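Local coordinates for phosphatase (Mycoplasma pneumoniae M129, PDB 1T71), which probably hydrolyses phosphoester bonds, perhaps those of 2',3'-cyclic nucleotides, at a two-iron centre of the calcineurin-like phosphoesterase type, at residues H72-K77 against F99-L104; Q106-F111 against K117-N122. All coordinates share one frame; numbering follows the deposited sequence.

Contact 1 (H72-K77 against F99-L104); sequences HTWFQK and FAFHNL
Trp74, Phe99 and Phe101 build an aromatic cluster between two loops of the metallophosphoesterase fold, one following strand 66-68 and the other following strand 89-90. The first ring pair is T-shaped: Phe99 brings its edge to one face of the indole, with its ring 5.1 Å by centroid from the six-membered ring of Trp74 and the planes at 82°. That edge is the CE1-CZ side, delivered by a first torsion that sets CG anti to the backbone N (chi1 176°). Thr73 CB lies over the opposite indole face, and Phe132 meets both Trp74 and Phe99.

Phe101 is turned quite differently. Its plane is only 3° from that of the indole five-membered ring, but the two are offset enough that little of one ring lies over the other; Trp74 CD1 and Phe101 CD2 approach to 3.7 Å.

Leu104 adds an apolar contact, its CD1 approaching the rim of the indole, 4.1 Å from Trp74 CD1. A type II turn from Phe99 to His102 places the two phenylalanines around the tryptophan. The cost is polar: Trp74 NE1 is buried here with no hydrogen-bond partner, its nearest neighbour across the contact being Phe101 CB at 3.7 Å.

Contact 2 (Q106-F111 against K117-N122); sequences QGSLVF and KIRITN
Leu109 with Ile120 and Phe111 with Ile118 are the hydrogen-bonded pairs of an antiparallel beta hairpin, strands 108-111 and 117-122, each closed by two backbone bonds; the shortest runs from Ile118 N to Phe111 O, 2.7 Å. Past the Ser108-Thr121 pair, a weak bond from Asn122 N to Gly107 O joins the loop before the strand.

Arg119 is the chain to follow, on the face it shares with Ser108, Val110 and Thr121. Its CB passes Leu109 O and Val110 CG2. Arg119 CG, anti to the backbone N (chi1 -158°), lies 3.4 Å from Leu109 O and also nears Ser108 OG. The chain stays extended through CD, which has Ser108 OG and Val110 CG2 both near it, to Arg119 NE, 3.1 Å from Ser108 OG. At the tip, NH1 is modelled too close to the Val110 CG2 methyl, so its place is doubtful; Arg119 NH2 lies 3.9 Å from Ser108 OG and near the like charge of Lys147 NZ. Ser108 OG and Thr121 OG1 hydrogen-bond at 2.8 Å, although the position of OG1 is less certain.

On the other face Ile118 CB makes a CH-pi contact over the Phe111 ring, 4.1 Å from its centroid, and Tyr66 stacks on that ring. Strand 108-112 is an edge strand of its mixed sheet, and strand 152-158 flanks 117-124 on the far side. Leu144 of helix 137-145 covers Ser108, Arg119 and Thr121, while Val90 of strand 89-90 touches Leu109 and Ile120.

How the contacts relate
Chain order makes these contacts neighbours: contact 1 ends at Leu104, and Gln106 opens contact 2 just beyond, yet the centres lie about 18 Å apart and the segments do not otherwise touch. Both reach toward the two-iron site. In contact 1, His72 is probably the proton donor, and its backbone N hydrogen-bonds to OE2 of Glu43, which bridges both irons; the Trp74 side chain is about 10 Å from a bound iron. In contact 2 it is Asn122, in the C-terminal part of strand 117-124, that comes near, its side chain about 4 Å from that of the iron ligand His158 and about 9 Å from an iron. Pro92 touches both Thr73 and Asn122.

Contact 1 (H72-K77 against F99-L104)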
# COMPACT_ATOMS: atom_id res chain seq x y z
N HIS A 72 -5.19 -9.11 -2.75
CA HIS A 72 -4.53 -10.40 -2.62
C HIS A 72 -4.22 -10.73 -1.16
O HIS A 72 -3.36 -11.56 -0.87
CB HIS A 72 -3.25 -10.42 -3.45
CG HIS A 72 -3.50 -10.55 -4.92
ND1 HIS A 72 -2.99 -9.67 -5.85
CD2 HIS A 72 -4.21 -11.47 -5.62
CE1 HIS A 72 -3.38 -10.03 -7.06
NE2 HIS A 72 -4.12 -11.12 -6.95
N THR A 73 -4.95 -10.09 -0.26
CA THR A 73 -4.76 -10.29 1.17
C THR A 73 -4.79 -11.76 1.62
O THR A 73 -4.00 -12.18 2.47
CB THR A 73 -5.86 -9.54 1.99
OG1 THR A 73 -5.78 -8.13 1.76
CG2 THR A 73 -5.71 -9.83 3.49
N TRP A 74 -5.68 -12.55 1.04
CA TRP A 74 -5.86 -13.93 1.48
C TRP A 74 -5.24 -15.05 0.64
O TRP A 74 -5.62 -16.21 0.79
CB TRP A 74 -7.36 -14.18 1.64
CG TRP A 74 -8.03 -13.06 2.39
CD1 TRP A 74 -8.21 -12.97 3.75
CD2 TRP A 74 -8.52 -11.83 1.84
NE1 TRP A 74 -8.78 -11.76 4.07
CE2 TRP A 74 -8.98 -11.04 2.92
CE3 TRP A 74 -8.62 -11.31 0.54
CZ2 TRP A 74 -9.52 -9.76 2.74
CZ3 TRP A 74 -9.16 -10.04 0.36
CH2 TRP A 74 -9.60 -9.28 1.45
N PHE A 75 -4.27 -14.73 -0.20
CA PHE A 75 -3.69 -15.76 -1.03
C PHE A 75 -2.79 -16.80 -0.36
O PHE A 75 -2.81 -17.96 -0.76
CB PHE A 75 -2.97 -15.14 -2.22
CG PHE A 75 -2.73 -16.11 -3.34
CD1 PHE A 75 -1.50 -16.73 -3.48
CD2 PHE A 75 -3.76 -16.43 -4.22
CE1 PHE A 75 -1.30 -17.67 -4.48
CE2 PHE A 75 -3.56 -17.36 -5.22
CZ PHE A 75 -2.33 -17.99 -5.36
N GLN A 76 -2.01 -16.41 0.64
CA GLN A 76 -1.15 -17.37 1.32
C GLN A 76 -1.95 -18.09 2.42
O GLN A 76 -1.84 -17.77 3.61
CB GLN A 76 0.08 -16.66 1.91
CG GLN A 76 0.95 -15.98 0.84
CD GLN A 76 1.53 -16.96 -0.17
OE1 GLN A 76 1.79 -16.60 -1.33
NE2 GLN A 76 1.75 -18.19 0.25
N LYS A 77 -2.74 -19.07 1.98
CA LYS A 77 -3.62 -19.85 2.85
C LYS A 77 -2.99 -20.51 4.07
O LYS A 77 -3.57 -20.51 5.16
CB LYS A 77 -4.29 -20.97 2.06
CG LYS A 77 -4.55 -20.67 0.61
CD LYS A 77 -5.77 -19.83 0.41
CE LYS A 77 -6.06 -19.75 -1.07
NZ LYS A 77 -6.13 -21.12 -1.66
N PHE A 99 -18.66 -13.14 2.18
CA PHE A 99 -17.27 -13.52 1.96
C PHE A 99 -16.67 -14.16 3.21
O PHE A 99 -16.76 -13.61 4.31
CB PHE A 99 -16.46 -12.28 1.57
CG PHE A 99 -14.98 -12.54 1.40
CD1 PHE A 99 -14.05 -11.68 1.98
CD2 PHE A 99 -14.52 -13.61 0.65
CE1 PHE A 99 -12.68 -11.89 1.81
CE2 PHE A 99 -13.15 -13.83 0.47
CZ PHE A 99 -12.23 -12.96 1.05
N ALA A 100 -16.07 -15.34 3.06
CA ALA A 100 -15.41 -15.98 4.19
C ALA A 100 -14.28 -14.99 4.47
O ALA A 100 -13.82 -14.33 3.54
CB ALA A 100 -14.84 -17.33 3.78
N PHE A 101 -13.84 -14.86 5.71
CA PHE A 101 -12.77 -13.91 6.04
C PHE A 101 -13.29 -12.48 6.23
O PHE A 101 -12.51 -11.57 6.51
CB PHE A 101 -11.68 -13.86 4.95
CG PHE A 101 -11.11 -15.20 4.57
CD1 PHE A 101 -10.80 -16.15 5.54
CD2 PHE A 101 -10.88 -15.52 3.23
CE1 PHE A 101 -10.28 -17.39 5.18
CE2 PHE A 101 -10.36 -16.76 2.87
CZ PHE A 101 -10.06 -17.70 3.84
N HIS A 102 -14.60 -12.29 6.08
CA HIS A 102 -15.19 -10.97 6.26
C HIS A 102 -14.95 -10.50 7.70
O HIS A 102 -15.04 -9.31 7.99
CB HIS A 102 -16.70 -11.02 5.99
CG HIS A 102 -17.46 -11.82 7.00
ND1 HIS A 102 -17.89 -11.30 8.20
CD2 HIS A 102 -17.82 -13.13 7.01
CE1 HIS A 102 -18.48 -12.25 8.91
NE2 HIS A 102 -18.45 -13.37 8.21
N ASN A 103 -14.63 -11.45 8.58
CA ASN A 103 -14.36 -11.15 9.98
C ASN A 103 -13.01 -11.70 10.46
O ASN A 103 -12.79 -11.87 11.65
CB ASN A 103 -15.47 -11.71 10.88
CG ASN A 103 -15.60 -13.22 10.80
OD1 ASN A 103 -16.30 -13.83 11.60
ND2 ASN A 103 -14.93 -13.83 9.83
N LEU A 104 -12.11 -11.97 9.52
CA LEU A 104 -10.78 -12.48 9.85
C LEU A 104 -9.81 -11.30 10.00
O LEU A 104 -9.26 -10.82 9.01
CB LEU A 104 -10.29 -13.41 8.74
CG LEU A 104 -9.04 -14.28 8.91
CD1 LEU A 104 -8.25 -14.22 7.62
CD2 LEU A 104 -8.19 -13.83 10.09

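Contact 2 (Q106-F111 against K117-N122)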
# COMPACT_ATOMS: atom_id res chain seq x y z
N GLN A 106 -8.54 -7.31 11.39
CA GLN A 106 -8.99 -5.91 11.47
C GLN A 106 -9.08 -5.18 10.13
O GLN A 106 -8.21 -5.34 9.28
CB GLN A 106 -8.03 -5.06 12.30
CG GLN A 106 -7.47 -5.66 13.56
CD GLN A 106 -6.40 -4.76 14.16
OE1 GLN A 106 -5.26 -4.71 13.69
NE2 GLN A 106 -6.78 -4.02 15.20
N GLY A 107 -10.10 -4.34 9.99
CA GLY A 107 -10.25 -3.53 8.79
C GLY A 107 -9.78 -2.12 9.13
O GLY A 107 -9.62 -1.26 8.25
N SER A 108 -9.58 -1.88 10.42
CA SER A 108 -9.12 -0.58 10.91
C SER A 108 -8.59 -0.80 12.32
O SER A 108 -9.11 -1.63 13.06
CB SER A 108 -10.28 0.42 10.94
OG SER A 108 -9.87 1.68 11.42
N LEU A 109 -7.54 -0.07 12.70
CA LEU A 109 -7.00 -0.21 14.05
C LEU A 109 -6.61 1.12 14.64
O LEU A 109 -6.40 2.10 13.93
CB LEU A 109 -5.79 -1.16 14.06
CG LEU A 109 -4.46 -0.79 13.40
CD1 LEU A 109 -3.77 0.33 14.16
CD2 LEU A 109 -3.57 -2.02 13.39
N VAL A 110 -6.52 1.16 15.97
CA VAL A 110 -6.16 2.38 16.67
C VAL A 110 -5.10 2.12 17.72
O VAL A 110 -5.15 1.13 18.45
CB VAL A 110 -7.38 2.99 17.39
CG1 VAL A 110 -7.00 4.34 18.00
CG2 VAL A 110 -8.52 3.15 16.43
N PHE A 111 -4.13 3.01 17.79
CA PHE A 111 -3.07 2.92 18.77
C PHE A 111 -2.72 4.35 19.11
O PHE A 111 -3.05 5.27 18.35
CB PHE A 111 -1.86 2.18 18.21
CG PHE A 111 -1.21 2.86 17.04
CD1 PHE A 111 -1.79 2.82 15.78
CD2 PHE A 111 0.01 3.51 17.20
CE1 PHE A 111 -1.17 3.43 14.69
CE2 PHE A 111 0.64 4.12 16.11
CZ PHE A 111 0.05 4.08 14.86
N LYS A 117 -4.13 9.67 19.33
CA LYS A 117 -4.87 8.46 19.04
C LYS A 117 -4.85 8.35 17.52
O LYS A 117 -5.49 9.15 16.82
CB LYS A 117 -6.31 8.59 19.54
CG LYS A 117 -6.95 7.29 19.99
CD LYS A 117 -8.36 7.52 20.50
CE LYS A 117 -8.90 6.28 21.22
NZ LYS A 117 -8.93 5.08 20.34
N ILE A 118 -4.10 7.39 17.01
CA ILE A 118 -3.96 7.21 15.57
C ILE A 118 -4.73 6.01 15.01
O ILE A 118 -4.67 4.91 15.56
CB ILE A 118 -2.48 7.05 15.19
CG1 ILE A 118 -1.69 8.25 15.73
CG2 ILE A 118 -2.33 6.95 13.67
CD1 ILE A 118 -0.19 8.17 15.49
N ARG A 119 -5.45 6.25 13.92
CA ARG A 119 -6.23 5.20 13.28
C ARG A 119 -5.70 4.88 11.88
O ARG A 119 -5.34 5.78 11.13
CB ARG A 119 -7.68 5.63 13.20
CG ARG A 119 -8.66 4.50 13.06
CD ARG A 119 -10.10 4.98 13.13
NE ARG A 119 -11.01 3.86 13.29
CZ ARG A 119 -11.43 3.39 14.46
NH1 ARG A 119 -11.03 3.95 15.59
NH2 ARG A 119 -12.24 2.34 14.49
N ILE A 120 -5.63 3.59 11.56
CA ILE A 120 -5.18 3.17 10.23
C ILE A 120 -6.28 2.31 9.64
O ILE A 120 -6.69 1.30 10.23
CB ILE A 120 -3.88 2.33 10.28
CG1 ILE A 120 -2.72 3.17 10.82
CG2 ILE A 120 -3.53 1.84 8.87
CD1 ILE A 120 -1.40 2.40 10.93
N THR A 121 -6.78 2.73 8.48
CA THR A 121 -7.86 2.03 7.80
C THR A 121 -7.47 1.65 6.37
O THR A 121 -6.81 2.43 5.66
CB THR A 121 -9.13 2.91 7.76
OG1 THR A 121 -9.51 3.24 9.10
CG2 THR A 121 -10.29 2.17 7.09
N ASN A 122 -7.89 0.46 5.95
CA ASN A 122 -7.61 -0.08 4.63
C ASN A 122 -8.95 -0.40 3.98
O ASN A 122 -9.82 -1.00 4.60
CB ASN A 122 -6.74 -1.35 4.78
CG ASN A 122 -6.37 -2.01 3.45
OD1 ASN A 122 -6.15 -1.33 2.43
ND2 ASN A 122 -6.26 -3.34 3.46